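Side-chain contacts in glutathione S-transferase (Pseudomonas fluorescens, PDB 3M3M), which binds glutathione and probably catalyses its conjugation to electrophilic substrates: residues D9-N14 and Q115-L120; Q32-D35 and G39-Q42; Y102-Y107 and I162-Y167. All coordinates share one frame; numbering follows the deposited sequence.

Contact 1 (D9-N14 and Q115-L120); sequences DYRSGN and QLYEGL. With GSH (glutathione), chain B.
Tyr117 and Arg11 both carry CG beside the backbone N and opposite the carbonyl carbon (chi1 -79° and -74°), and these torsions bring the phenol to the arginine's aliphatic stem. The tyrosine's length covers most of the gap: the CA atoms of Tyr117 and Arg11 are 10.5 Å apart, while OH of Tyr117 comes to 3.1 Å from CB of Arg11. That CB lies at the hydroxyl edge of the ring, near its plane. From CG to NE the arginine runs extended, and its guanidinium plane stands 85° to the ring, so the two flat groups do not stack. Asp9 joins through water: one molecule, in the plane of the ring at its edge, hydrogen-bonds to OH of Tyr117 at 2.7 Å and donates to OD2 of Asp9, also at 2.7 Å. OD1 of Asp9 accepts from N of Arg11 at 2.9 Å, from above the carboxylate plane. This is an Asx turn, set within the type I beta turn from Asp9 to Ser12 that links strand 4-8 of the thioredoxin-like domain to helix 13-24. Aspartate suits the place because its short side chain can fold back on the turn with one oxygen and hold the water with the other. Ser12, in the glutathione pocket, occupies the N-cap of helix 13-24, its OG accepting from N of Cys15.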
ATOM      1  N   ASP A   9       2.883   8.717  -7.481  1.00  9.55           N
ATOM      2  CA  ASP A   9       4.304   8.511  -7.675  1.00  8.75           C
ATOM      3  C   ASP A   9       4.470   7.000  -7.646  1.00  9.96           C
ATOM      4  O   ASP A   9       4.167   6.353  -6.671  1.00 10.66           O
ATOM      5  CB  ASP A   9       5.038   9.213  -6.578  1.00  9.71           C
ATOM      6  CG  ASP A   9       6.609   8.952  -6.572  1.00 14.61           C
ATOM      7  OD1 ASP A   9       7.131   8.107  -7.326  1.00 16.47           O
ATOM      8  OD2 ASP A   9       7.281   9.737  -5.796  1.00 18.64           O
ATOM      9  N   TYR A  10       4.965   6.385  -8.727  1.00 10.47           N
ATOM     10  CA  TYR A  10       5.092   4.922  -8.665  1.00 10.22           C
ATOM     11  C   TYR A  10       5.945   4.406  -7.539  1.00 10.44           C
ATOM     12  O   TYR A  10       5.717   3.248  -7.100  1.00 11.27           O
ATOM     13  CB  TYR A  10       5.674   4.357  -9.992  1.00 10.26           C
ATOM     14  CG  TYR A  10       4.754   4.475 -11.159  1.00 11.65           C
ATOM     15  CD1 TYR A  10       3.530   3.804 -11.170  1.00 10.09           C
ATOM     16  CD2 TYR A  10       5.094   5.302 -12.269  1.00 14.20           C
ATOM     17  CE1 TYR A  10       2.667   3.891 -12.301  1.00 11.76           C
ATOM     18  CE2 TYR A  10       4.231   5.408 -13.401  1.00 14.37           C
ATOM     19  CZ  TYR A  10       3.029   4.714 -13.379  1.00 11.68           C
ATOM     20  OH  TYR A  10       2.191   4.767 -14.505  1.00 12.81           O
ATOM     21  N   ARG A  11       6.929   5.191  -7.045  1.00 10.20           N
ATOM     22  CA  ARG A  11       7.748   4.762  -5.907  1.00 11.45           C
ATOM     23  C   ARG A  11       7.056   4.798  -4.561  1.00 11.97           C
ATOM     24  O   ARG A  11       7.565   4.267  -3.585  1.00 13.51           O
ATOM     25  CB  ARG A  11       9.058   5.568  -5.814  1.00 13.77           C
ATOM     26  CG  ARG A  11       9.890   4.999  -6.947  1.00 16.39           C
ATOM     27  CD  ARG A  11      11.275   5.427  -6.802  1.00 22.90           C
ATOM     28  NE  ARG A  11      12.205   4.762  -7.749  1.00 24.40           N
ATOM     29  CZ  ARG A  11      12.315   5.042  -9.076  1.00 28.37           C
ATOM     30  NH1 ARG A  11      11.519   5.890  -9.722  1.00 25.45           N
ATOM     31  NH2 ARG A  11      13.216   4.405  -9.785  1.00 28.50           N
ATOM     32  N   SER A  12       5.905   5.426  -4.520  1.00 10.57           N
ATOM     33  CA  SER A  12       5.157   5.472  -3.258  1.00 10.18           C
ATOM     34  C   SER A  12       4.346   4.182  -3.096  1.00 10.23           C
ATOM     35  O   SER A  12       3.597   3.847  -4.024  1.00  9.41           O
ATOM     36  CB  SER A  12       4.155   6.630  -3.347  1.00 10.37           C
ATOM     37  OG  SER A  12       3.041   6.453  -2.401  1.00 12.75           O
ATOM     38  N   GLY A  13       4.523   3.477  -1.980  1.00  8.99           N
ATOM     39  CA  GLY A  13       3.804   2.263  -1.720  1.00  8.96           C
ATOM     40  C   GLY A  13       2.307   2.532  -1.764  1.00  9.33           C
ATOM     41  O   GLY A  13       1.549   1.696  -2.273  1.00  8.86           O
ATOM     42  N   ASN A  14       1.853   3.665  -1.199  1.00  9.08           N
ATOM     43  CA  ASN A  14       0.410   3.961  -1.218  1.00  8.33           C
ATOM     44  C   ASN A  14      -0.148   4.088  -2.639  1.00  6.60           C
ATOM     45  O   ASN A  14      -1.266   3.660  -2.926  1.00  7.07           O
ATOM     46  CB  ASN A  14       0.108   5.222  -0.403  1.00  7.71           C
ATOM     47  CG  ASN A  14       0.420   4.988   1.072  1.00 10.25           C
ATOM     48  OD1 ASN A  14       1.202   5.774   1.689  1.00 14.14           O
ATOM     49  ND2 ASN A  14      -0.180   3.931   1.639  1.00  6.27           N
ATOM     50  N   GLN A 115      15.924   5.597   4.973  1.00 14.24           N
ATOM     51  CA  GLN A 115      17.078   4.879   4.440  1.00 13.98           C
ATOM     52  C   GLN A 115      17.201   5.089   2.910  1.00 14.79           C
ATOM     53  O   GLN A 115      18.248   5.423   2.414  1.00 14.61           O
ATOM     54  CB  GLN A 115      16.951   3.403   4.727  1.00 14.55           C
ATOM     55  CG  GLN A 115      18.136   2.555   4.221  1.00 15.83           C
ATOM     56  CD  GLN A 115      18.059   1.120   4.702  1.00 23.06           C
ATOM     57  OE1 GLN A 115      17.435   0.825   5.750  1.00 18.51           O
ATOM     58  NE2 GLN A 115      18.693   0.201   3.942  1.00 26.16           N
ATOM     59  N   LEU A 116      16.164   4.793   2.154  1.00 14.23           N
ATOM     60  CA  LEU A 116      16.313   4.832   0.702  1.00 14.43           C
ATOM     61  C   LEU A 116      16.348   6.307   0.176  1.00 15.98           C
ATOM     62  O   LEU A 116      17.099   6.591  -0.823  1.00 17.87           O
ATOM     63  CB  LEU A 116      15.078   4.132   0.102  1.00 12.30           C
ATOM     64  CG  LEU A 116      15.132   4.082  -1.439  1.00 13.66           C
ATOM     65  CD1 LEU A 116      16.209   3.183  -2.008  1.00 15.38           C
ATOM     66  CD2 LEU A 116      13.747   3.518  -1.869  1.00 14.55           C
ATOM     67  N   TYR A 117      15.496   7.183   0.738  1.00 14.60           N
ATOM     68  CA  TYR A 117      15.365   8.559   0.186  1.00 14.91           C
ATOM     69  C   TYR A 117      16.373   9.495   0.783  1.00 17.87           C
ATOM     70  O   TYR A 117      16.811  10.402   0.089  1.00 20.07           O
ATOM     71  CB  TYR A 117      14.010   9.158   0.310  1.00 14.22           C
ATOM     72  CG  TYR A 117      13.048   8.657  -0.716  1.00 16.02           C
ATOM     73  CD1 TYR A 117      12.766   9.436  -1.837  1.00 18.14           C
ATOM     74  CD2 TYR A 117      12.430   7.399  -0.588  1.00 18.51           C
ATOM     75  CE1 TYR A 117      11.883   8.992  -2.813  1.00 17.18           C
ATOM     76  CE2 TYR A 117      11.529   6.940  -1.575  1.00 12.58           C
ATOM     77  CZ  TYR A 117      11.263   7.759  -2.643  1.00 15.71           C
ATOM     78  OH  TYR A 117      10.414   7.365  -3.645  1.00 17.12           O
ATOM     79  N   GLU A 118      16.708   9.278   2.056  1.00 15.19           N
ATOM     80  CA  GLU A 118      17.629  10.211   2.722  1.00 16.31           C
ATOM     81  C   GLU A 118      18.972   9.612   3.052  1.00 16.68           C
ATOM     82  O   GLU A 118      19.810  10.325   3.649  1.00 16.55           O
ATOM     83  CB  GLU A 118      16.979  10.850   3.941  1.00 15.89           C
ATOM     84  CG  GLU A 118      15.870  11.809   3.509  1.00 19.28           C
ATOM     85  CD  GLU A 118      15.247  12.659   4.600  1.00 28.20           C
ATOM     86  OE1 GLU A 118      15.343  12.249   5.762  1.00 29.13           O
ATOM     87  OE2 GLU A 118      14.640  13.722   4.282  1.00 24.81           O
ATOM     88  N   GLY A 119      19.199   8.355   2.722  1.00 17.48           N
ATOM     89  CA  GLY A 119      20.473   7.732   3.009  1.00 18.65           C
ATOM     90  C   GLY A 119      20.859   7.510   4.456  1.00 21.57           C
ATOM     91  O   GLY A 119      22.006   7.334   4.810  1.00 21.95           O
ATOM     92  N   LEU A 120      19.841   7.473   5.291  1.00 20.30           N
ATOM     93  CA  LEU A 120      19.952   7.155   6.697  1.00 19.08           C
ATOM     94  C   LEU A 120      20.773   8.150   7.446  1.00 17.97           C
ATOM     95  O   LEU A 120      21.766   7.827   7.971  1.00 20.31           O
ATOM     96  CB  LEU A 120      20.445   5.750   6.933  1.00 19.01           C
ATOM     97  CG  LEU A 120      19.655   5.068   8.039  1.00 17.41           C
ATOM     98  CD1 LEU A 120      19.989   3.635   8.119  1.00 19.26           C
ATOM     99  CD2 LEU A 120      19.684   5.758   9.394  1.00 21.80           C
TER
HETATM  100  N1  GSH B 209      -3.241   7.690   4.454  1.00  7.46           N
HETATM  101  CA1 GSH B 209      -2.810   8.088   3.056  1.00  7.66           C
HETATM  102  C1  GSH B 209      -3.096   6.987   2.031  1.00  6.80           C
HETATM  103  O11 GSH B 209      -3.411   7.351   0.860  1.00  9.19           O
HETATM  104  O12 GSH B 209      -2.947   5.786   2.385  1.00 10.10           O
HETATM  105  CB1 GSH B 209      -1.279   8.382   3.166  1.00  9.25           C
HETATM  106  CG1 GSH B 209      -0.826   8.767   1.793  1.00  8.67           C
HETATM  107  CD1 GSH B 209       0.574   9.415   1.846  1.00 10.21           C
HETATM  108  OE1 GSH B 209       1.255   9.550   3.051  1.00 11.35           O
HETATM  109  N2  GSH B 209       1.174   9.871   0.706  1.00  9.95           N
HETATM  110  CA2 GSH B 209       2.507  10.469   0.766  1.00 12.26           C
HETATM  111  C2  GSH B 209       2.344  11.888   0.436  1.00 12.51           C
HETATM  112  O2  GSH B 209       1.474  12.205  -0.517  1.00 11.93           O
HETATM  113  CB2 GSH B 209       3.363   9.744  -0.306  1.00 12.03           C
HETATM  114  SG2 GSH B 209       3.562   7.918   0.119  1.00 19.54           S
HETATM  115  N3  GSH B 209       3.030  12.812   1.089  1.00 13.58           N
HETATM  116  CA3 GSH B 209       2.885  14.210   0.648  1.00 20.44           C
HETATM  117  C3  GSH B 209       2.841  15.197   1.801  1.00 34.29           C
HETATM  118  O31 GSH B 209       3.105  16.423   1.605  1.00 36.59           O
HETATM  119  O32 GSH B 209       2.501  14.795   2.926  1.00 36.51           O
HETATM  120  O   HOH W   1       9.894   9.188  -5.550  1.00 18.08           O

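Contact 2 (Q32-D35 and G39-Q42); sequences QAVD and GDTQ
Asp40 meets Asp35 and Val34 with CB, CG and OD2 of its side chain. Its CB lies 3.6 Å from CG1 of Val34 and rests close to the carbonyl oxygen of Asp35. CG of Asp40, 3.4 Å from O of Asp35, is set beside its own backbone N and opposite its carbonyl carbon (chi1 -80°), which turns the carboxylate back over the backbone of Asp35. At the tip, OD2 takes the N-H of Asp35 in a nearly straight bond, with N to OD2 2.8 Å and an angle of 168° at the hydrogen; the donor comes from above the carboxylate plane. OD2 of Asp40 is also 3.5 Å from CB of Asp35 and accepts a weak bond from a water that donates to O of Ala33 as well.

The backbone answers in the other direction: N of Asp40 donates to O of Asp35 at 3.0 Å. Asp35 is thus held through both its N-H and its carbonyl by one residue, and aspartate suits position 40 because its short side chain places an acceptor at that N-H while its own backbone N-H binds the carbonyl. The carboxylate of Asp35 turns elsewhere, OD1 accepting from N of Gly38, and OD2 of Asp35 stays 5.5 Å from OD2 of Asp40. Gly39 has phi 102°, a value that favours glycine, and opens the type I beta turn to Gln42.

On the buried side Val34 CG1 touches CG2 of Thr41 at 3.6 Å, methyl against methyl. Thr41 suits this place by its two branches, since OG1 makes a weak hydrogen bond to the bound glutathione. Val34 also packs on Tyr7 of strand 4-8 and on Ile55. The Asp35-Asp40 bonds and the Val34-Thr41 packing hold the loop before helix 44-47 against the end of edge strand 29-33.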
ATOM      1  N   GLN A  32      -0.930  10.505 -13.733  1.00 12.62           N
ATOM      2  CA  GLN A  32      -0.294  11.824 -13.687  1.00 13.63           C
ATOM      3  C   GLN A  32       0.777  11.790 -12.606  1.00 12.79           C
ATOM      4  O   GLN A  32       0.424  11.662 -11.423  1.00 11.36           O
ATOM      5  CB  GLN A  32      -1.346  12.893 -13.439  1.00 14.33           C
ATOM      6  CG  GLN A  32      -0.757  14.294 -13.149  1.00 18.08           C
ATOM      7  CD  GLN A  32       0.036  14.842 -14.311  1.00 25.07           C
ATOM      8  OE1 GLN A  32      -0.539  15.075 -15.363  1.00 28.09           O
ATOM      9  NE2 GLN A  32       1.389  15.010 -14.140  1.00 25.49           N
ATOM     10  N   ALA A  33       2.079  11.828 -12.973  1.00 11.56           N
ATOM     11  CA  ALA A  33       3.175  11.801 -11.998  1.00 10.73           C
ATOM     12  C   ALA A  33       3.097  13.039 -11.134  1.00 11.85           C
ATOM     13  O   ALA A  33       2.841  14.125 -11.652  1.00 13.15           O
ATOM     14  CB  ALA A  33       4.554  11.815 -12.774  1.00 11.56           C
ATOM     15  N   VAL A  34       3.257  12.892  -9.818  1.00  9.01           N
ATOM     16  CA  VAL A  34       3.282  13.993  -8.841  1.00  9.93           C
ATOM     17  C   VAL A  34       4.650  13.889  -8.137  1.00 11.88           C
ATOM     18  O   VAL A  34       5.024  12.778  -7.690  1.00 14.30           O
ATOM     19  CB  VAL A  34       2.161  13.765  -7.836  1.00  9.92           C
ATOM     20  CG1 VAL A  34       2.222  14.772  -6.667  1.00 12.64           C
ATOM     21  CG2 VAL A  34       0.806  13.849  -8.543  1.00 11.43           C
ATOM     22  N   ASP A  35       5.353  15.024  -8.043  1.00 11.56           N
ATOM     23  CA  ASP A  35       6.643  15.123  -7.410  1.00 13.06           C
ATOM     24  C   ASP A  35       6.437  15.816  -6.061  1.00 12.52           C
ATOM     25  O   ASP A  35       6.255  17.033  -6.023  1.00 12.24           O
ATOM     26  CB  ASP A  35       7.598  15.918  -8.328  1.00 13.81           C
ATOM     27  CG  ASP A  35       8.996  15.935  -7.786  1.00 16.13           C
ATOM     28  OD1 ASP A  35       9.195  15.681  -6.557  1.00 16.52           O
ATOM     29  OD2 ASP A  35       9.903  16.071  -8.659  1.00 17.68           O
ATOM     30  N   GLY A  39       7.152  19.939  -4.734  1.00 19.95           N
ATOM     31  CA  GLY A  39       6.117  20.874  -4.298  1.00 17.93           C
ATOM     32  C   GLY A  39       4.697  20.603  -4.847  1.00 18.22           C
ATOM     33  O   GLY A  39       3.740  21.325  -4.502  1.00 18.21           O
ATOM     34  N   ASP A  40       4.519  19.487  -5.580  1.00 15.85           N
ATOM     35  CA  ASP A  40       3.308  19.276  -6.431  1.00 14.20           C
ATOM     36  C   ASP A  40       2.049  19.040  -5.546  1.00 16.48           C
ATOM     37  O   ASP A  40       0.895  19.279  -6.032  1.00 16.45           O
ATOM     38  CB  ASP A  40       3.516  18.066  -7.326  1.00 14.90           C
ATOM     39  CG  ASP A  40       4.364  18.378  -8.537  1.00 17.10           C
ATOM     40  OD1 ASP A  40       4.762  19.598  -8.667  1.00 18.93           O
ATOM     41  OD2 ASP A  40       4.580  17.424  -9.348  1.00 13.50           O
ATOM     42  N   THR A  41       2.235  18.619  -4.303  1.00 13.98           N
ATOM     43  CA  THR A  41       1.071  18.309  -3.448  1.00 14.61           C
ATOM     44  C   THR A  41       0.665  19.500  -2.587  1.00 17.44           C
ATOM     45  O   THR A  41      -0.281  19.392  -1.801  1.00 16.20           O
ATOM     46  CB  THR A  41       1.323  17.096  -2.478  1.00 15.29           C
ATOM     47  OG1 THR A  41       2.481  17.325  -1.623  1.00 16.00           O
ATOM     48  CG2 THR A  41       1.451  15.786  -3.283  1.00 15.45           C
ATOM     49  N   GLN A  42       1.396  20.612  -2.713  1.00 15.14           N
ATOM     50  CA  GLN A  42       1.109  21.814  -1.899  1.00 18.23           C
ATOM     51  C   GLN A  42       0.503  22.932  -2.712  1.00 17.19           C
ATOM     52  O   GLN A  42       0.282  24.029  -2.154  1.00 17.86           O
ATOM     53  CB  GLN A  42       2.400  22.354  -1.251  1.00 20.36           C
ATOM     54  CG  GLN A  42       3.143  21.322  -0.371  1.00 27.38           C
ATOM     55  CD  GLN A  42       4.395  21.957   0.295  1.00 41.61           C
ATOM     56  OE1 GLN A  42       5.249  22.530  -0.390  1.00 45.40           O
ATOM     57  NE2 GLN A  42       4.469  21.898   1.635  1.00 45.92           N
TER
HETATM   58  O   HOH W   2       1.709  16.952 -11.054  1.00 33.78           O

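Contact 3 (Y102-Y107 and I162-Y167)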
ATOM      1  N   TYR A 102      -2.335   2.217  10.638  1.00  6.37           N
ATOM      2  CA  TYR A 102      -2.073   2.698  12.017  1.00  7.33           C
ATOM      3  C   TYR A 102      -0.774   2.069  12.580  1.00  7.49           C
ATOM      4  O   TYR A 102       0.063   2.735  13.213  1.00  9.28           O
ATOM      5  CB  TYR A 102      -3.276   2.355  12.937  1.00  8.08           C
ATOM      6  CG  TYR A 102      -3.112   3.113  14.237  1.00  9.18           C
ATOM      7  CD1 TYR A 102      -3.553   4.428  14.306  1.00 10.15           C
ATOM      8  CD2 TYR A 102      -2.449   2.540  15.340  1.00  9.75           C
ATOM      9  CE1 TYR A 102      -3.369   5.226  15.454  1.00 13.03           C
ATOM     10  CE2 TYR A 102      -2.280   3.333  16.516  1.00 11.15           C
ATOM     11  CZ  TYR A 102      -2.769   4.659  16.535  1.00 12.23           C
ATOM     12  OH  TYR A 102      -2.552   5.463  17.668  1.00 14.69           O
ATOM     13  N   SER A 103      -0.581   0.787  12.287  1.00  8.52           N
ATOM     14  CA  SER A 103       0.439  -0.034  12.942  1.00  8.67           C
ATOM     15  C   SER A 103       1.609  -0.431  12.064  1.00  9.70           C
ATOM     16  O   SER A 103       2.545  -0.999  12.572  1.00 10.70           O
ATOM     17  CB  SER A 103      -0.241  -1.327  13.497  1.00  9.35           C
ATOM     18  OG  SER A 103      -1.094  -0.940  14.622  1.00  9.12           O
ATOM     19  N   HIS A 104       1.545  -0.237  10.757  1.00  6.40           N
ATOM     20  CA  HIS A 104       2.507  -0.793   9.802  1.00  7.52           C
ATOM     21  C   HIS A 104       3.116   0.329   8.916  1.00  7.45           C
ATOM     22  O   HIS A 104       4.267   0.636   9.038  1.00  9.40           O
ATOM     23  CB  HIS A 104       1.762  -1.825   8.954  1.00  7.13           C
ATOM     24  CG  HIS A 104       2.566  -2.519   7.907  1.00  9.98           C
ATOM     25  ND1 HIS A 104       2.707  -2.025   6.633  1.00 10.58           N
ATOM     26  CD2 HIS A 104       3.204  -3.702   7.925  1.00  7.41           C
ATOM     27  CE1 HIS A 104       3.428  -2.861   5.921  1.00  9.52           C
ATOM     28  NE2 HIS A 104       3.759  -3.877   6.686  1.00 10.93           N
ATOM     29  N   GLU A 105       2.266   0.960   8.104  1.00  8.25           N
ATOM     30  CA  GLU A 105       2.760   2.009   7.202  1.00  6.78           C
ATOM     31  C   GLU A 105       3.704   3.072   7.901  1.00  8.20           C
ATOM     32  O   GLU A 105       4.802   3.356   7.412  1.00  9.20           O
ATOM     33  CB  GLU A 105       1.569   2.649   6.382  1.00  7.41           C
ATOM     34  CG  GLU A 105       2.000   3.322   5.088  1.00  6.84           C
ATOM     35  CD  GLU A 105       2.422   4.741   5.229  1.00 12.04           C
ATOM     36  OE1 GLU A 105       2.667   5.226   6.395  1.00  9.79           O
ATOM     37  OE2 GLU A 105       2.575   5.439   4.161  1.00 13.54           O
ATOM     38  N   PRO A 106       3.318   3.649   9.076  1.00  7.32           N
ATOM     39  CA  PRO A 106       4.187   4.701   9.620  1.00  8.01           C
ATOM     40  C   PRO A 106       5.548   4.198  10.039  1.00 11.21           C
ATOM     41  O   PRO A 106       6.423   5.057  10.303  1.00 11.88           O
ATOM     42  CB  PRO A 106       3.447   5.102  10.910  1.00  8.14           C
ATOM     43  CG  PRO A 106       1.950   4.823  10.604  1.00  9.65           C
ATOM     44  CD  PRO A 106       2.087   3.494   9.875  1.00  8.12           C
ATOM     45  N   TYR A 107       5.747   2.887  10.132  1.00  9.50           N
ATOM     46  CA  TYR A 107       7.082   2.347  10.531  1.00  9.67           C
ATOM     47  C   TYR A 107       7.807   1.821   9.283  1.00  9.30           C
ATOM     48  O   TYR A 107       8.944   2.141   9.056  1.00 11.78           O
ATOM     49  CB  TYR A 107       6.915   1.228  11.596  1.00  9.64           C
ATOM     50  CG  TYR A 107       6.009   1.801  12.709  1.00  8.94           C
ATOM     51  CD1 TYR A 107       6.366   2.966  13.333  1.00 10.43           C
ATOM     52  CD2 TYR A 107       4.756   1.262  12.983  1.00 10.92           C
ATOM     53  CE1 TYR A 107       5.566   3.589  14.334  1.00 14.63           C
ATOM     54  CE2 TYR A 107       3.917   1.872  13.944  1.00 10.71           C
ATOM     55  CZ  TYR A 107       4.336   3.044  14.603  1.00 13.22           C
ATOM     56  OH  TYR A 107       3.549   3.709  15.566  1.00 13.68           O
ATOM     57  N   ILE A 162      -3.310  -6.658  -0.777  1.00  8.58           N
ATOM     58  CA  ILE A 162      -2.786  -5.600  -1.658  1.00  8.04           C
ATOM     59  C   ILE A 162      -2.291  -4.416  -0.750  1.00  7.52           C
ATOM     60  O   ILE A 162      -1.134  -3.900  -0.915  1.00  7.06           O
ATOM     61  CB  ILE A 162      -3.807  -5.118  -2.609  1.00  7.29           C
ATOM     62  CG1 ILE A 162      -4.145  -6.259  -3.648  1.00  9.26           C
ATOM     63  CG2 ILE A 162      -3.276  -3.833  -3.348  1.00 10.05           C
ATOM     64  CD1 ILE A 162      -5.400  -5.979  -4.448  1.00 12.72           C
ATOM     65  N   ALA A 163      -3.118  -4.013   0.196  1.00  6.61           N
ATOM     66  CA  ALA A 163      -2.728  -2.883   1.096  1.00  8.16           C
ATOM     67  C   ALA A 163      -1.390  -3.173   1.811  1.00  8.34           C
ATOM     68  O   ALA A 163      -0.513  -2.279   1.980  1.00  9.26           O
ATOM     69  CB  ALA A 163      -3.888  -2.636   2.096  1.00  7.72           C
ATOM     70  N   LEU A 164      -1.241  -4.393   2.368  1.00  7.22           N
ATOM     71  CA  LEU A 164      -0.016  -4.733   3.128  1.00  7.01           C
ATOM     72  C   LEU A 164       1.173  -5.143   2.230  1.00  6.80           C
ATOM     73  O   LEU A 164       2.344  -4.985   2.663  1.00  8.97           O
ATOM     74  CB  LEU A 164      -0.312  -5.799   4.201  1.00  6.60           C
ATOM     75  CG  LEU A 164      -1.048  -5.091   5.391  1.00 11.17           C
ATOM     76  CD1 LEU A 164      -1.885  -5.945   6.164  1.00 13.02           C
ATOM     77  CD2 LEU A 164      -0.047  -4.411   6.286  1.00  6.39           C
ATOM     78  N   TYR A 165       0.916  -5.632   0.997  1.00  7.90           N
ATOM     79  CA  TYR A 165       2.024  -6.039   0.144  1.00  7.25           C
ATOM     80  C   TYR A 165       2.798  -4.828  -0.315  1.00  7.33           C
ATOM     81  O   TYR A 165       4.025  -4.922  -0.478  1.00  8.01           O
ATOM     82  CB  TYR A 165       1.454  -6.749  -1.079  1.00  5.64           C
ATOM     83  CG  TYR A 165       2.516  -7.219  -2.054  1.00  8.30           C
ATOM     84  CD1 TYR A 165       3.242  -8.449  -1.804  1.00  8.37           C
ATOM     85  CD2 TYR A 165       2.819  -6.451  -3.171  1.00  8.52           C
ATOM     86  CE1 TYR A 165       4.244  -8.853  -2.682  1.00  8.88           C
ATOM     87  CE2 TYR A 165       3.879  -6.864  -4.048  1.00  9.31           C
ATOM     88  CZ  TYR A 165       4.555  -8.020  -3.759  1.00 11.21           C
ATOM     89  OH  TYR A 165       5.587  -8.402  -4.648  1.00 10.18           O
ATOM     90  N   ALA A 166       2.086  -3.699  -0.509  1.00  8.29           N
ATOM     91  CA  ALA A 166       2.719  -2.558  -1.187  1.00  8.56           C
ATOM     92  C   ALA A 166       4.013  -2.125  -0.489  1.00  9.24           C
ATOM     93  O   ALA A 166       5.031  -1.968  -1.186  1.00  9.74           O
ATOM     94  CB  ALA A 166       1.713  -1.346  -1.322  1.00  8.39           C
ATOM     95  N   TYR A 167       4.011  -1.898   0.833  1.00  7.71           N
ATOM     96  CA  TYR A 167       5.249  -1.580   1.445  1.00  8.16           C
ATOM     97  C   TYR A 167       5.965  -2.841   1.978  1.00  9.69           C
ATOM     98  O   TYR A 167       7.190  -2.785   2.131  1.00  8.73           O
ATOM     99  CB  TYR A 167       5.014  -0.629   2.659  1.00  7.47           C
ATOM    100  CG  TYR A 167       4.834   0.805   2.131  1.00  8.72           C
ATOM    101  CD1 TYR A 167       5.959   1.540   1.687  1.00  7.17           C
ATOM    102  CD2 TYR A 167       3.580   1.394   2.194  1.00  8.23           C
ATOM    103  CE1 TYR A 167       5.777   2.900   1.212  1.00  8.60           C
ATOM    104  CE2 TYR A 167       3.400   2.747   1.786  1.00 10.22           C
ATOM    105  CZ  TYR A 167       4.494   3.478   1.320  1.00 12.10           C
ATOM    106  OH  TYR A 167       4.266   4.819   0.833  1.00 15.09           O
TER
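The imidazole of His104 carries CD2 of Leu164 on one face: the methyl sits over the ring centre, 3.6 Å from the centroid and only 7° off the ring normal, a clear CH-pi contact. CB of Tyr167 approaches the same ring obliquely, 4.3 Å from CE1 of His104. The Tyr167 ring is in turn met obliquely by Glu105, whose CG lies 3.6 Å from CE2 of Tyr167, and the carboxylate plane stands 88° to the phenol ring.

CG of His104 is opposite its backbone N, which swings the imidazole across to lie against Leu164. The chain of Glu105 bends at chi2, which brings OE2 of Glu105 to 3.7 Å from CE2 of Tyr167. Histidine offers a flat face to the leucine's branched methyl and, at NE2, a weak hydrogen bond to Thr168. Glutamate packs a CH2 on the phenol; tyrosine combines that broad ring with a hydroxyl beside Asn14 in the glutathione pocket, and it touches the bound glutathione.

Segments 102-107 and 162-167, on helices 87-117 and 159-168 of the all-helical C-terminal domain, have axes 10.4 Å apart at closest approach and 23° apart in direction. Helix 125-146 adds Ala138 and Met142 against His104, helix 182-192 covers Leu164 with Trp187, and helix 13-24 of the thioredoxin-like domain packs against the residues next to Tyr167.

From the N terminus, the chain leaves strand 4-8 through residues 9-14, the first half of contact 1, and enters helix 13-24. After strand 29-33, contact 2 closes a short local loop wholly within the thioredoxin-like domain; it is nested inside the much longer loop that contact 1 closes at the end of helix 87-117. Contact 3 opens on that same helix, before residues 115-120, and closes on helix 159-168, so contacts 1 and 3 cross. Contact 1 joins the two domains, and contact 3 ties helices of the C-terminal one. Contacts 1 and 3 touch where Gly13 and Asn14 meet Tyr167; contacts 1 and 2 touch through Asp9 and Val34.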